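Local coordinates for PbSGBP-B lipoprotein (Prevotella bryantii B14, PDB 6D2Y) that probably binds polysaccharide at the bacterial cell surface, as a magnesium-containing lipoprotein belonging to a polysaccharide utilization locus, at residues A[55-60]-A[126-130]; A[66-72]-A[91-95]; A[74-80]-A[109-115]; A[156-162]-A[203-207]. All blocks are in the same frame, centred on the assembly; numbering follows the deposited sequence.

Overall arrangement
Contacts 1, 2 and 3 all lie in the N-terminal part of the chain, and contact 4 lies within the IPT/TIG domain. Contacts 1 and 3 share a mixed sheet, in which strands 121-129 and 111-116 are neighbours; the centres of the two contacts are about 13 Å apart. Contact 2 belongs to the other sheet of this part and meets contact 3 through L66, whose CD2 is 3.5 Å from M114 CE. Two links reach contact 4: I130 of contact 1 packs on L157 and Y207, and D110 OD2 of contact 3 forms a 2.8 Å salt bridge with K206 NZ. All four contacts lie away from the magnesium site at D225, D227, S255, N257 and D452.

Contact 1: residues A[55-60]-A[126-130]; sequences LTSASL and FQVTI
Strands 57-59 and 127-129 run parallel with their short axes 33° apart, and two backbone bonds tie them together: A58 N gives to Q127 O at 3.3 Å, and A58 O takes T129 N at 2.8 Å. A weak third bond, Q127 N to T56 O, continues the ladder toward F126.

The F126 ring does most of the side-chain work. With CG anti to the backbone N (chi1 -172°), it reaches across to the 55-58 backbone, where CA of S57 sits over one face. The A58 methyl comes to its edge, A58 CB to F126 CZ 3.7 Å, and the carbonyl oxygen of L55 lies at the edge in the ring plane. On the side of the sheet that carries S57 and T129, the two hydroxyls make a weak bond, S57 OG to T129 OG1 3.3 Å. Farther along, L60 CD2 touches both V128 CG1 and I130 CD1, each at 3.7 Å, and the L60 and V128 side chains cross at about a right angle. A water donates to T129 O and is weakly held by L60 N.

Strand 57-59 is an edge strand of the five-stranded mixed sheet, next to strand 121-129. I64 of strand 63-69, in the other sheet, meets L55, A58 and F126, while I43 of strand 39-45 packs on F126, so the ring lies between the two sheets.

Contact 2: residues A[66-72]-A[91-95]; sequences LVGDNLK and ITDHT
K72 lies along the 91-93 backbone, and its chain can be followed outward. K72 CB is 3.3 Å from D93 OD1, the same oxygen that accepts from K72 N at 3.2 Å, met from above the carboxylate plane. K72 CG comes 3.3 Å from I91 O and also touches the I91 CG2 methyl. CD lies against I91 O and D93 N, and CE passes I91 O more loosely. Bends at chi3 and chi4 bring K72 NZ to 4.7 Å from D93 OD1, near an opposite charge but not in contact with it.

The D93 backbone carbonyl O accepts from L71 N, 3.1 Å away, in an almost straight bond. Here the chain leaves strand 63-69 and enters a 3-10 segment that begins at L71, while the facing chain is just about to enter strand 95-99. V67 and T95 form an antiparallel non-hydrogen-bonded pair, and G68 N hydrogen-bonds to H94 O. Before T95, the hydroxyl of T92 accepts from H94 N in an ST turn and shares a hydrogen bond with T95 OG1.

G68 O touches H94 CB and lies in the plane of the imidazole, off its edge; D69 stands across from the ring with its carboxylate turned 66° from it. L71 sends CD1 inward onto the carbonyl carbon of H94, 3.6 Å away, and L71 and I91 both pack on L96 of strand 95-99.

Contact 3: residues A[74-80]-A[109-115]; sequences IKGILFN and TDKMYMI
A classic beta bulge opens this antiparallel pair: K75 and G76 both face I115, whose carbonyl oxygen O accepts from K75 N at 2.7 Å and from G76 N at 3.1 Å. Regular pairing follows. G76 O takes I115 N, then L78 and Y113 exchange two bonds, and N80 N reaches K111 O.

N80 closes the far end with its side chain. N80 OD1 grips two successive backbone amides, D110 N at 3.0 Å and T109 N at 3.1 Å, and a water links ND2 to D110 OD1, which fixes the amide's rotation; D110 OD2 is salt-bridged to K206. Nearby, T109 OG1 and Y113 OH share a 2.6 Å hydrogen bond, and the backbone oxygen of N80 sits at the edge of the tyrosine ring. On that same side of the sheet the methyls L78 CD1 and I115 CD1 press together.

The side bearing I77, F79, M112 and M114 is apolar. Selenomethionine M112 runs beside F79, pointing the same way, in a Met-aromatic contact: M112 SE stands obliquely 4.2 Å from the F79 ring centroid while CB lies over the face. I77 CG2 touches M112 CG, and the methyl CE of selenomethionine M114 meets I74 CD1.

Strand 111-116 is flanked by strand 121-129 on its other edge. Across from the apolar side, L66 of strand 63-69 packs on M112 and M114, joined by I43 and V40 of strand 39-45, as part of the core between the two sheets.

Contact 4: residues A[156-162]-A[203-207]; sequences FLDYDNY and VSDKY
L157 and Y159 pack closely against Y207 on the buried side of the contact, each crossing it at about a right angle. L157 CD1 touches Y207 CE2 at 3.6 Å, and the same Y207 CE2 lies in plane at the edge of the Y159 ring, 3.7 Å from Y159 CE1. The two hydroxyls, Y159 OH and Y207 OH, are 3.2 Å apart, a bond not settled by the geometry; Y159 OH is also hydrogen-bonded to P105 O. Two residues before D205 in strand 200-205, V203 CG1 is met more loosely by the F156 ring.

The exposed side belongs to Y162. Its ring lies over the backbone of K206 in a CH-pi contact, K206 CA 3.6 Å from the Y162 centroid and only 14° off the normal, while K206 CB and CG brush CG and CD2. The lysine, bent at its end, carries NZ on to D110. Between the two sides a water donates to L157 O and Y162 O and accepts from K206 N.

D205 OD1 takes Y207 N in an Asx turn that ends the strand. With no settled direct hydrogen bond between them, loop 156-162 and this turn are joined by apolar, CH-pi and ring packing and a bridging water.

Contact 1: residues A[55-60]-A[126-130]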
loop_
_atom_site.group_PDB
_atom_site.type_symbol
_atom_site.label_atom_id
_atom_site.label_comp_id
_atom_site.label_asym_id
_atom_site.label_seq_id
_atom_site.Cartn_x
_atom_site.Cartn_y
_atom_site.Cartn_z
ATOM N N LEU A 55 32.392 -17.110 -1.778
ATOM C CA LEU A 55 31.046 -16.884 -1.270
ATOM C C LEU A 55 30.892 -17.537 0.095
ATOM O O LEU A 55 31.204 -18.721 0.260
ATOM C CB LEU A 55 29.989 -17.444 -2.226
ATOM C CG LEU A 55 29.971 -16.926 -3.663
ATOM C CD1 LEU A 55 28.949 -17.697 -4.483
ATOM C CD2 LEU A 55 29.676 -15.434 -3.696
ATOM N N THR A 56 30.416 -16.761 1.066
ATOM C CA THR A 56 29.931 -17.298 2.330
ATOM C C THR A 56 28.412 -17.347 2.382
ATOM O O THR A 56 27.851 -17.801 3.384
ATOM C CB THR A 56 30.461 -16.473 3.508
ATOM O OG1 THR A 56 30.028 -15.114 3.375
ATOM C CG2 THR A 56 31.980 -16.515 3.551
ATOM N N SER A 57 27.740 -16.890 1.327
ATOM C CA SER A 57 26.287 -16.883 1.252
ATOM C C SER A 57 25.882 -16.935 -0.215
ATOM O O SER A 57 26.704 -16.738 -1.113
ATOM C CB SER A 57 25.704 -15.648 1.943
ATOM O OG SER A 57 25.638 -14.557 1.041
ATOM N N ALA A 58 24.599 -17.210 -0.454
ATOM C CA ALA A 58 24.077 -17.263 -1.813
ATOM C C ALA A 58 22.559 -17.214 -1.766
ATOM O O ALA A 58 21.945 -17.750 -0.838
ATOM C CB ALA A 58 24.542 -18.530 -2.545
ATOM N N SER A 59 21.963 -16.576 -2.768
ATOM C CA SER A 59 20.518 -16.464 -2.835
ATOM C C SER A 59 19.907 -17.787 -3.284
ATOM O O SER A 59 20.606 -18.726 -3.677
ATOM C CB SER A 59 20.113 -15.356 -3.802
ATOM O OG SER A 59 20.893 -14.192 -3.600
ATOM N N LEU A 60 18.581 -17.854 -3.225
ATOM C CA LEU A 60 17.875 -19.006 -3.763
ATOM C C LEU A 60 18.097 -19.098 -5.267
ATOM O O LEU A 60 18.190 -18.082 -5.960
ATOM C CB LEU A 60 16.382 -18.907 -3.451
ATOM C CG LEU A 60 15.991 -18.739 -1.983
ATOM C CD1 LEU A 60 14.554 -18.258 -1.869
ATOM C CD2 LEU A 60 16.189 -20.044 -1.218
ATOM N N PHE A 126 27.234 -22.257 5.986
ATOM C CA PHE A 126 26.928 -21.521 4.765
ATOM C C PHE A 126 25.506 -20.990 4.872
ATOM O O PHE A 126 24.590 -21.741 5.222
ATOM C CB PHE A 126 27.081 -22.419 3.531
ATOM C CG PHE A 126 26.959 -21.688 2.226
ATOM C CD1 PHE A 126 25.771 -21.711 1.511
ATOM C CD2 PHE A 126 28.032 -20.984 1.705
ATOM C CE1 PHE A 126 25.654 -21.046 0.308
ATOM C CE2 PHE A 126 27.922 -20.313 0.500
ATOM C CZ PHE A 126 26.731 -20.344 -0.198
ATOM N N GLN A 127 25.326 -19.706 4.576
ATOM C CA GLN A 127 24.037 -19.047 4.732
ATOM C C GLN A 127 23.304 -18.981 3.399
ATOM O O GLN A 127 23.913 -18.738 2.354
ATOM C CB GLN A 127 24.208 -17.636 5.296
ATOM C CG GLN A 127 25.149 -17.549 6.484
ATOM C CD GLN A 127 25.484 -16.118 6.851
ATOM O OE1 GLN A 127 24.740 -15.462 7.577
ATOM N NE2 GLN A 127 26.611 -15.626 6.346
ATOM N N VAL A 128 21.996 -19.202 3.444
ATOM C CA VAL A 128 21.132 -19.053 2.280
ATOM C C VAL A 128 20.462 -17.691 2.394
ATOM O O VAL A 128 19.654 -17.458 3.301
ATOM C CB VAL A 128 20.100 -20.184 2.186
ATOM C CG1 VAL A 128 19.066 -19.868 1.115
ATOM C CG2 VAL A 128 20.793 -21.508 1.892
ATOM N N THR A 129 20.804 -16.787 1.481
ATOM C CA THR A 129 20.299 -15.422 1.540
ATOM C C THR A 129 18.834 -15.386 1.122
ATOM O O THR A 129 18.477 -15.851 0.035
ATOM C CB THR A 129 21.139 -14.512 0.645
ATOM O OG1 THR A 129 22.354 -14.171 1.323
ATOM C CG2 THR A 129 20.377 -13.237 0.308
ATOM N N ILE A 130 17.988 -14.840 1.992
ATOM C CA ILE A 130 16.563 -14.691 1.733
ATOM C C ILE A 130 16.229 -13.206 1.745
ATOM O O ILE A 130 16.845 -12.419 2.472
ATOM C CB ILE A 130 15.713 -15.463 2.766
ATOM C CG1 ILE A 130 16.145 -16.929 2.825
ATOM C CG2 ILE A 130 14.229 -15.366 2.439
ATOM C CD1 ILE A 130 15.675 -17.754 1.648
HETATM O O HOH W 1 16.750 -15.257 -1.883
#

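Contact 2: residues A[66-72]-A[91-95]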
loop_
_atom_site.group_PDB
_atom_site.type_symbol
_atom_site.label_atom_id
_atom_site.label_comp_id
_atom_site.label_asym_id
_atom_site.label_seq_id
_atom_site.Cartn_x
_atom_site.Cartn_y
_atom_site.Cartn_z
ATOM N N LEU A 66 31.649 -25.693 -5.349
ATOM C CA LEU A 66 32.441 -26.084 -4.192
ATOM C C LEU A 66 33.872 -26.378 -4.614
ATOM O O LEU A 66 34.118 -26.941 -5.685
ATOM C CB LEU A 66 31.833 -27.315 -3.519
ATOM C CG LEU A 66 30.661 -27.159 -2.542
ATOM C CD1 LEU A 66 29.545 -26.287 -3.086
ATOM C CD2 LEU A 66 30.112 -28.525 -2.187
ATOM N N VAL A 67 34.823 -25.995 -3.768
ATOM C CA VAL A 67 36.240 -26.222 -4.031
ATOM C C VAL A 67 36.797 -26.984 -2.834
ATOM O O VAL A 67 37.100 -26.393 -1.792
ATOM C CB VAL A 67 37.009 -24.920 -4.279
ATOM C CG1 VAL A 67 38.505 -25.189 -4.345
ATOM C CG2 VAL A 67 36.532 -24.274 -5.571
ATOM N N GLY A 68 36.917 -28.299 -2.978
ATOM C CA GLY A 68 37.436 -29.162 -1.937
ATOM C C GLY A 68 38.027 -30.415 -2.544
ATOM O O GLY A 68 38.337 -30.420 -3.736
ATOM N N ASP A 69 38.218 -31.469 -1.752
ATOM C CA ASP A 69 38.724 -32.740 -2.258
ATOM C C ASP A 69 37.791 -33.872 -1.843
ATOM O O ASP A 69 37.005 -33.745 -0.899
ATOM C CB ASP A 69 40.158 -33.049 -1.765
ATOM C CG ASP A 69 41.189 -32.006 -2.207
ATOM O OD1 ASP A 69 42.396 -32.264 -2.020
ATOM O OD2 ASP A 69 40.820 -30.932 -2.723
ATOM N N ASN A 70 37.897 -34.991 -2.569
ATOM C CA ASN A 70 37.021 -36.155 -2.387
ATOM C C ASN A 70 35.551 -35.760 -2.456
ATOM O O ASN A 70 34.705 -36.299 -1.741
ATOM C CB ASN A 70 37.324 -36.889 -1.079
ATOM C CG ASN A 70 38.722 -37.460 -1.046
ATOM O OD1 ASN A 70 39.352 -37.646 -2.084
ATOM N ND2 ASN A 70 39.212 -37.760 0.152
ATOM N N LEU A 71 35.244 -34.820 -3.353
ATOM C CA LEU A 71 33.885 -34.308 -3.463
ATOM C C LEU A 71 32.926 -35.318 -4.079
ATOM O O LEU A 71 31.708 -35.141 -3.972
ATOM C CB LEU A 71 33.882 -33.012 -4.277
ATOM C CG LEU A 71 34.504 -31.798 -3.586
ATOM C CD1 LEU A 71 34.191 -30.522 -4.352
ATOM C CD2 LEU A 71 34.024 -31.693 -2.147
ATOM N N LYS A 72 33.432 -36.370 -4.715
ATOM C CA LYS A 72 32.540 -37.380 -5.267
ATOM C C LYS A 72 32.122 -38.424 -4.239
ATOM O O LYS A 72 31.383 -39.352 -4.586
ATOM C CB LYS A 72 33.192 -38.038 -6.484
ATOM C CG LYS A 72 33.244 -37.107 -7.689
ATOM C CD LYS A 72 34.337 -37.486 -8.676
ATOM C CE LYS A 72 33.914 -38.648 -9.558
ATOM N NZ LYS A 72 34.329 -39.959 -8.991
ATOM N N ILE A 91 30.403 -33.043 -11.233
ATOM C CA ILE A 91 31.000 -33.256 -9.916
ATOM C C ILE A 91 32.331 -33.970 -10.139
ATOM O O ILE A 91 32.387 -35.201 -10.239
ATOM C CB ILE A 91 30.096 -34.057 -8.975
ATOM C CG1 ILE A 91 28.738 -33.371 -8.819
ATOM C CG2 ILE A 91 30.764 -34.218 -7.618
ATOM C CD1 ILE A 91 27.750 -34.158 -7.989
ATOM N N THR A 92 33.412 -33.200 -10.226
ATOM C CA THR A 92 34.741 -33.783 -10.159
ATOM C C THR A 92 35.098 -34.043 -8.698
ATOM O O THR A 92 34.350 -33.702 -7.777
ATOM C CB THR A 92 35.771 -32.871 -10.822
ATOM O OG1 THR A 92 36.075 -31.774 -9.949
ATOM C CG2 THR A 92 35.241 -32.334 -12.144
ATOM N N ASP A 93 36.255 -34.655 -8.469
ATOM C CA ASP A 93 36.659 -34.913 -7.095
ATOM C C ASP A 93 37.245 -33.684 -6.416
ATOM O O ASP A 93 37.536 -33.735 -5.214
ATOM C CB ASP A 93 37.656 -36.073 -7.041
ATOM C CG ASP A 93 37.475 -36.933 -5.802
ATOM O OD1 ASP A 93 36.332 -37.382 -5.550
ATOM O OD2 ASP A 93 38.468 -37.163 -5.086
ATOM N N HIS A 94 37.408 -32.577 -7.143
ATOM C CA HIS A 94 37.868 -31.330 -6.560
ATOM C C HIS A 94 36.908 -30.166 -6.760
ATOM O O HIS A 94 37.100 -29.119 -6.132
ATOM C CB HIS A 94 39.245 -30.946 -7.124
ATOM C CG HIS A 94 40.302 -31.974 -6.879
ATOM N ND1 HIS A 94 40.573 -32.472 -5.622
ATOM C CD2 HIS A 94 41.156 -32.602 -7.724
ATOM C CE1 HIS A 94 41.544 -33.363 -5.703
ATOM N NE2 HIS A 94 41.918 -33.458 -6.966
ATOM N N THR A 95 35.895 -30.310 -7.614
ATOM C CA THR A 95 34.887 -29.279 -7.816
ATOM C C THR A 95 33.512 -29.923 -7.888
ATOM O O THR A 95 33.329 -30.946 -8.552
ATOM C CB THR A 95 35.131 -28.473 -9.099
ATOM O OG1 THR A 95 35.052 -29.346 -10.233
ATOM C CG2 THR A 95 36.492 -27.791 -9.070
#

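Contact 3: residues A[74-80]-A[109-115]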
loop_
_atom_site.group_PDB
_atom_site.type_symbol
_atom_site.label_atom_id
_atom_site.label_comp_id
_atom_site.label_asym_id
_atom_site.label_seq_id
_atom_site.Cartn_x
_atom_site.Cartn_y
_atom_site.Cartn_z
ATOM N N ILE A 74 30.286 -37.284 -1.937
ATOM C CA ILE A 74 29.033 -36.630 -1.585
ATOM C C ILE A 74 27.899 -37.291 -2.356
ATOM O O ILE A 74 27.870 -37.249 -3.591
ATOM C CB ILE A 74 29.095 -35.131 -1.900
ATOM C CG1 ILE A 74 30.322 -34.509 -1.240
ATOM C CG2 ILE A 74 27.819 -34.444 -1.441
ATOM C CD1 ILE A 74 30.666 -33.167 -1.795
ATOM N N LYS A 75 26.956 -37.889 -1.633
ATOM C CA LYS A 75 25.767 -38.442 -2.269
ATOM C C LYS A 75 24.614 -37.448 -2.282
ATOM O O LYS A 75 23.883 -37.362 -3.274
ATOM C CB LYS A 75 25.342 -39.732 -1.563
ATOM C CG LYS A 75 26.135 -40.944 -2.007
ATOM C CD LYS A 75 26.493 -40.839 -3.481
ATOM C CE LYS A 75 27.562 -41.839 -3.867
ATOM N NZ LYS A 75 28.678 -41.140 -4.556
ATOM N N GLY A 76 24.444 -36.690 -1.203
ATOM C CA GLY A 76 23.402 -35.688 -1.144
ATOM C C GLY A 76 23.917 -34.419 -0.497
ATOM O O GLY A 76 24.885 -34.429 0.267
ATOM N N ILE A 77 23.250 -33.315 -0.826
ATOM C CA ILE A 77 23.525 -32.011 -0.236
ATOM C C ILE A 77 22.196 -31.393 0.171
ATOM O O ILE A 77 21.267 -31.326 -0.642
ATOM C CB ILE A 77 24.269 -31.083 -1.219
ATOM C CG1 ILE A 77 25.705 -31.562 -1.444
ATOM C CG2 ILE A 77 24.265 -29.652 -0.715
ATOM C CD1 ILE A 77 26.524 -30.655 -2.348
ATOM N N LEU A 78 22.101 -30.941 1.416
ATOM C CA LEU A 78 20.964 -30.154 1.867
ATOM C C LEU A 78 21.435 -28.778 2.300
ATOM O O LEU A 78 22.383 -28.661 3.082
ATOM C CB LEU A 78 20.237 -30.820 3.025
ATOM C CG LEU A 78 19.464 -32.074 2.660
ATOM C CD1 LEU A 78 20.339 -33.240 3.059
ATOM C CD2 LEU A 78 18.107 -32.116 3.394
ATOM N N PHE A 79 20.768 -27.748 1.791
ATOM C CA PHE A 79 20.891 -26.392 2.307
ATOM C C PHE A 79 19.800 -26.202 3.353
ATOM O O PHE A 79 18.610 -26.174 3.016
ATOM C CB PHE A 79 20.753 -25.384 1.171
ATOM C CG PHE A 79 21.933 -25.346 0.250
ATOM C CD1 PHE A 79 22.034 -26.230 -0.813
ATOM C CD2 PHE A 79 22.941 -24.422 0.446
ATOM C CE1 PHE A 79 23.125 -26.189 -1.666
ATOM C CE2 PHE A 79 24.032 -24.375 -0.401
ATOM C CZ PHE A 79 24.124 -25.258 -1.458
ATOM N N ASN A 80 20.202 -26.086 4.621
ATOM C CA ASN A 80 19.275 -26.077 5.759
ATOM C C ASN A 80 18.478 -27.373 5.698
ATOM O O ASN A 80 19.089 -28.452 5.783
ATOM C CB ASN A 80 18.451 -24.788 5.743
ATOM C CG ASN A 80 19.315 -23.550 5.743
ATOM O OD1 ASN A 80 19.957 -23.217 6.746
ATOM N ND2 ASN A 80 19.326 -22.849 4.618
ATOM N N THR A 109 19.531 -23.305 9.824
ATOM C CA THR A 109 20.703 -23.535 10.651
ATOM C C THR A 109 21.961 -22.913 10.069
ATOM O O THR A 109 23.023 -23.004 10.697
ATOM C CB THR A 109 20.930 -25.039 10.871
ATOM O OG1 THR A 109 20.879 -25.730 9.616
ATOM C CG2 THR A 109 19.867 -25.603 11.803
ATOM N N ASP A 110 21.873 -22.277 8.900
ATOM C CA ASP A 110 23.021 -21.660 8.235
ATOM C C ASP A 110 24.151 -22.670 8.053
ATOM O O ASP A 110 25.313 -22.419 8.377
ATOM C CB ASP A 110 23.502 -20.423 8.997
ATOM C CG ASP A 110 22.552 -19.247 8.857
ATOM O OD1 ASP A 110 21.698 -19.265 7.943
ATOM O OD2 ASP A 110 22.665 -18.298 9.660
ATOM N N LYS A 111 23.787 -23.839 7.535
ATOM C CA LYS A 111 24.744 -24.887 7.227
ATOM C C LYS A 111 24.296 -25.614 5.971
ATOM O O LYS A 111 23.096 -25.745 5.708
ATOM C CB LYS A 111 24.889 -25.885 8.392
ATOM C CG LYS A 111 25.501 -25.281 9.651
ATOM C CD LYS A 111 25.469 -26.232 10.832
ATOM C CE LYS A 111 25.804 -25.499 12.125
ATOM N NZ LYS A 111 27.123 -24.814 12.049
HETATM N N MSE A 112 25.270 -26.065 5.188
HETATM C CA MSE A 112 25.012 -26.957 4.061
HETATM C C MSE A 112 25.507 -28.344 4.454
HETATM O O MSE A 112 26.693 -28.527 4.723
HETATM C CB MSE A 112 25.715 -26.463 2.793
HETATM C CG MSE A 112 26.185 -27.560 1.835
HETATM SE SE MSE A 112 26.894 -26.840 0.153
HETATM C CE MSE A 112 28.725 -26.609 0.685
ATOM N N TYR A 113 24.600 -29.310 4.511
ATOM C CA TYR A 113 24.927 -30.644 4.992
ATOM C C TYR A 113 25.336 -31.522 3.818
ATOM O O TYR A 113 24.575 -31.682 2.860
ATOM C CB TYR A 113 23.746 -31.256 5.743
ATOM C CG TYR A 113 23.258 -30.405 6.892
ATOM C CD1 TYR A 113 23.799 -30.534 8.164
ATOM C CD2 TYR A 113 22.255 -29.464 6.703
ATOM C CE1 TYR A 113 23.354 -29.752 9.217
ATOM C CE2 TYR A 113 21.805 -28.680 7.746
ATOM C CZ TYR A 113 22.357 -28.828 9.001
ATOM O OH TYR A 113 21.915 -28.051 10.047
HETATM N N MSE A 114 26.533 -32.087 3.892
HETATM C CA MSE A 114 26.970 -33.045 2.891
HETATM C C MSE A 114 26.792 -34.453 3.426
HETATM O O MSE A 114 27.268 -34.767 4.522
HETATM C CB MSE A 114 28.422 -32.801 2.511
HETATM C CG MSE A 114 28.776 -31.338 2.421
HETATM SE SE MSE A 114 30.693 -31.077 2.334
HETATM C CE MSE A 114 30.764 -30.727 0.461
ATOM N N ILE A 115 26.099 -35.300 2.664
ATOM C CA ILE A 115 25.793 -36.664 3.081
ATOM C C ILE A 115 26.552 -37.639 2.190
ATOM O O ILE A 115 26.434 -37.598 0.958
ATOM C CB ILE A 115 24.287 -36.975 3.054
ATOM C CG1 ILE A 115 23.476 -36.004 3.919
ATOM C CG2 ILE A 115 24.055 -38.388 3.547
ATOM C CD1 ILE A 115 21.988 -36.061 3.644
HETATM O O HOH W 2 20.563 -20.139 5.694
#

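Contact 4: residues A[156-162]-A[203-207]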
loop_
_atom_site.group_PDB
_atom_site.type_symbol
_atom_site.label_atom_id
_atom_site.label_comp_id
_atom_site.label_asym_id
_atom_site.label_seq_id
_atom_site.Cartn_x
_atom_site.Cartn_y
_atom_site.Cartn_z
ATOM N N PHE A 156 7.634 -12.494 5.632
ATOM C CA PHE A 156 7.514 -12.450 7.089
ATOM C C PHE A 156 7.810 -13.853 7.602
ATOM O O PHE A 156 6.919 -14.691 7.741
ATOM C CB PHE A 156 6.129 -11.981 7.515
ATOM C CG PHE A 156 5.788 -10.591 7.063
ATOM C CD1 PHE A 156 6.760 -9.606 7.000
ATOM C CD2 PHE A 156 4.489 -10.270 6.704
ATOM C CE1 PHE A 156 6.442 -8.326 6.585
ATOM C CE2 PHE A 156 4.164 -8.994 6.288
ATOM C CZ PHE A 156 5.142 -8.020 6.227
ATOM N N LEU A 157 9.082 -14.119 7.879
ATOM C CA LEU A 157 9.536 -15.443 8.282
ATOM C C LEU A 157 10.040 -15.392 9.718
ATOM O O LEU A 157 10.957 -14.625 10.034
ATOM C CB LEU A 157 10.618 -15.956 7.332
ATOM C CG LEU A 157 10.351 -15.621 5.863
ATOM C CD1 LEU A 157 11.603 -15.793 5.022
ATOM C CD2 LEU A 157 9.208 -16.470 5.321
ATOM N N ASP A 158 9.441 -16.215 10.577
ATOM C CA ASP A 158 9.721 -16.241 12.006
ATOM C C ASP A 158 10.359 -17.575 12.370
ATOM O O ASP A 158 9.840 -18.635 12.005
ATOM C CB ASP A 158 8.431 -16.025 12.803
ATOM C CG ASP A 158 8.658 -16.016 14.302
ATOM O OD1 ASP A 158 9.432 -15.165 14.785
ATOM O OD2 ASP A 158 8.047 -16.854 14.998
ATOM N N TYR A 159 11.483 -17.521 13.084
ATOM C CA TYR A 159 12.221 -18.712 13.479
ATOM C C TYR A 159 12.453 -18.704 14.983
ATOM O O TYR A 159 12.434 -17.655 15.631
ATOM C CB TYR A 159 13.574 -18.814 12.762
ATOM C CG TYR A 159 13.491 -18.916 11.256
ATOM C CD1 TYR A 159 13.823 -17.835 10.448
ATOM C CD2 TYR A 159 13.099 -20.098 10.640
ATOM C CE1 TYR A 159 13.758 -17.924 9.073
ATOM C CE2 TYR A 159 13.031 -20.196 9.262
ATOM C CZ TYR A 159 13.362 -19.104 8.484
ATOM O OH TYR A 159 13.296 -19.191 7.113
ATOM N N ASP A 160 12.685 -19.902 15.530
ATOM C CA ASP A 160 13.021 -20.027 16.945
ATOM C C ASP A 160 14.316 -19.295 17.267
ATOM O O ASP A 160 14.372 -18.486 18.201
ATOM C CB ASP A 160 13.136 -21.503 17.330
ATOM C CG ASP A 160 11.813 -22.228 17.257
ATOM O OD1 ASP A 160 11.794 -23.455 17.503
ATOM O OD2 ASP A 160 10.792 -21.575 16.959
ATOM N N ASN A 161 15.371 -19.567 16.499
ATOM C CA ASN A 161 16.675 -18.965 16.745
ATOM C C ASN A 161 16.751 -17.506 16.313
ATOM O O ASN A 161 17.754 -16.845 16.605
ATOM C CB ASN A 161 17.765 -19.780 16.041
ATOM C CG ASN A 161 17.339 -20.263 14.665
ATOM O OD1 ASN A 161 16.185 -20.645 14.456
ATOM N ND2 ASN A 161 18.274 -20.259 13.722
ATOM N N TYR A 162 15.731 -16.989 15.635
ATOM C CA TYR A 162 15.691 -15.578 15.274
ATOM C C TYR A 162 14.246 -15.135 15.077
ATOM O O TYR A 162 13.684 -15.306 13.987
ATOM C CB TYR A 162 16.512 -15.311 14.011
ATOM C CG TYR A 162 17.132 -13.931 13.977
ATOM C CD1 TYR A 162 16.335 -12.791 13.962
ATOM C CD2 TYR A 162 18.512 -13.767 13.962
ATOM C CE1 TYR A 162 16.894 -11.527 13.933
ATOM C CE2 TYR A 162 19.081 -12.504 13.933
ATOM C CZ TYR A 162 18.267 -11.389 13.919
ATOM O OH TYR A 162 18.825 -10.132 13.889
ATOM N N VAL A 203 9.734 -3.701 10.651
ATOM C CA VAL A 203 9.570 -5.145 10.757
ATOM C C VAL A 203 10.927 -5.784 10.501
ATOM O O VAL A 203 11.506 -5.614 9.420
ATOM C CB VAL A 203 8.518 -5.669 9.768
ATOM C CG1 VAL A 203 8.440 -7.189 9.839
ATOM C CG2 VAL A 203 7.164 -5.048 10.060
ATOM N N SER A 204 11.436 -6.513 11.489
ATOM C CA SER A 204 12.773 -7.086 11.422
ATOM C C SER A 204 12.714 -8.585 11.658
ATOM O O SER A 204 11.931 -9.062 12.485
ATOM C CB SER A 204 13.704 -6.438 12.453
ATOM O OG SER A 204 13.203 -6.603 13.769
ATOM N N ASP A 205 13.545 -9.320 10.928
ATOM C CA ASP A 205 13.710 -10.752 11.148
ATOM C C ASP A 205 15.170 -11.104 10.873
ATOM O O ASP A 205 16.041 -10.227 10.875
ATOM C CB ASP A 205 12.711 -11.555 10.293
ATOM C CG ASP A 205 12.911 -11.360 8.799
ATOM O OD1 ASP A 205 13.854 -10.649 8.394
ATOM O OD2 ASP A 205 12.113 -11.928 8.022
ATOM N N LYS A 206 15.438 -12.389 10.624
ATOM C CA LYS A 206 16.812 -12.840 10.425
ATOM C C LYS A 206 17.451 -12.204 9.199
ATOM O O LYS A 206 18.670 -12.005 9.170
ATOM C CB LYS A 206 16.846 -14.365 10.304
ATOM C CG LYS A 206 18.234 -14.972 10.420
ATOM C CD LYS A 206 18.236 -16.439 10.018
ATOM C CE LYS A 206 19.622 -17.040 10.158
ATOM N NZ LYS A 206 20.346 -17.023 8.859
ATOM N N TYR A 207 16.654 -11.865 8.190
ATOM C CA TYR A 207 17.175 -11.462 6.893
ATOM C C TYR A 207 17.208 -9.952 6.688
ATOM O O TYR A 207 17.581 -9.502 5.602
ATOM C CB TYR A 207 16.358 -12.128 5.782
ATOM C CG TYR A 207 16.260 -13.630 5.955
ATOM C CD1 TYR A 207 17.394 -14.429 5.875
ATOM C CD2 TYR A 207 15.040 -14.246 6.211
ATOM C CE1 TYR A 207 17.317 -15.798 6.037
ATOM C CE2 TYR A 207 14.954 -15.619 6.375
ATOM C CZ TYR A 207 16.096 -16.389 6.286
ATOM O OH TYR A 207 16.024 -17.754 6.446
HETATM O O HOH W 3 13.829 -14.365 11.356
#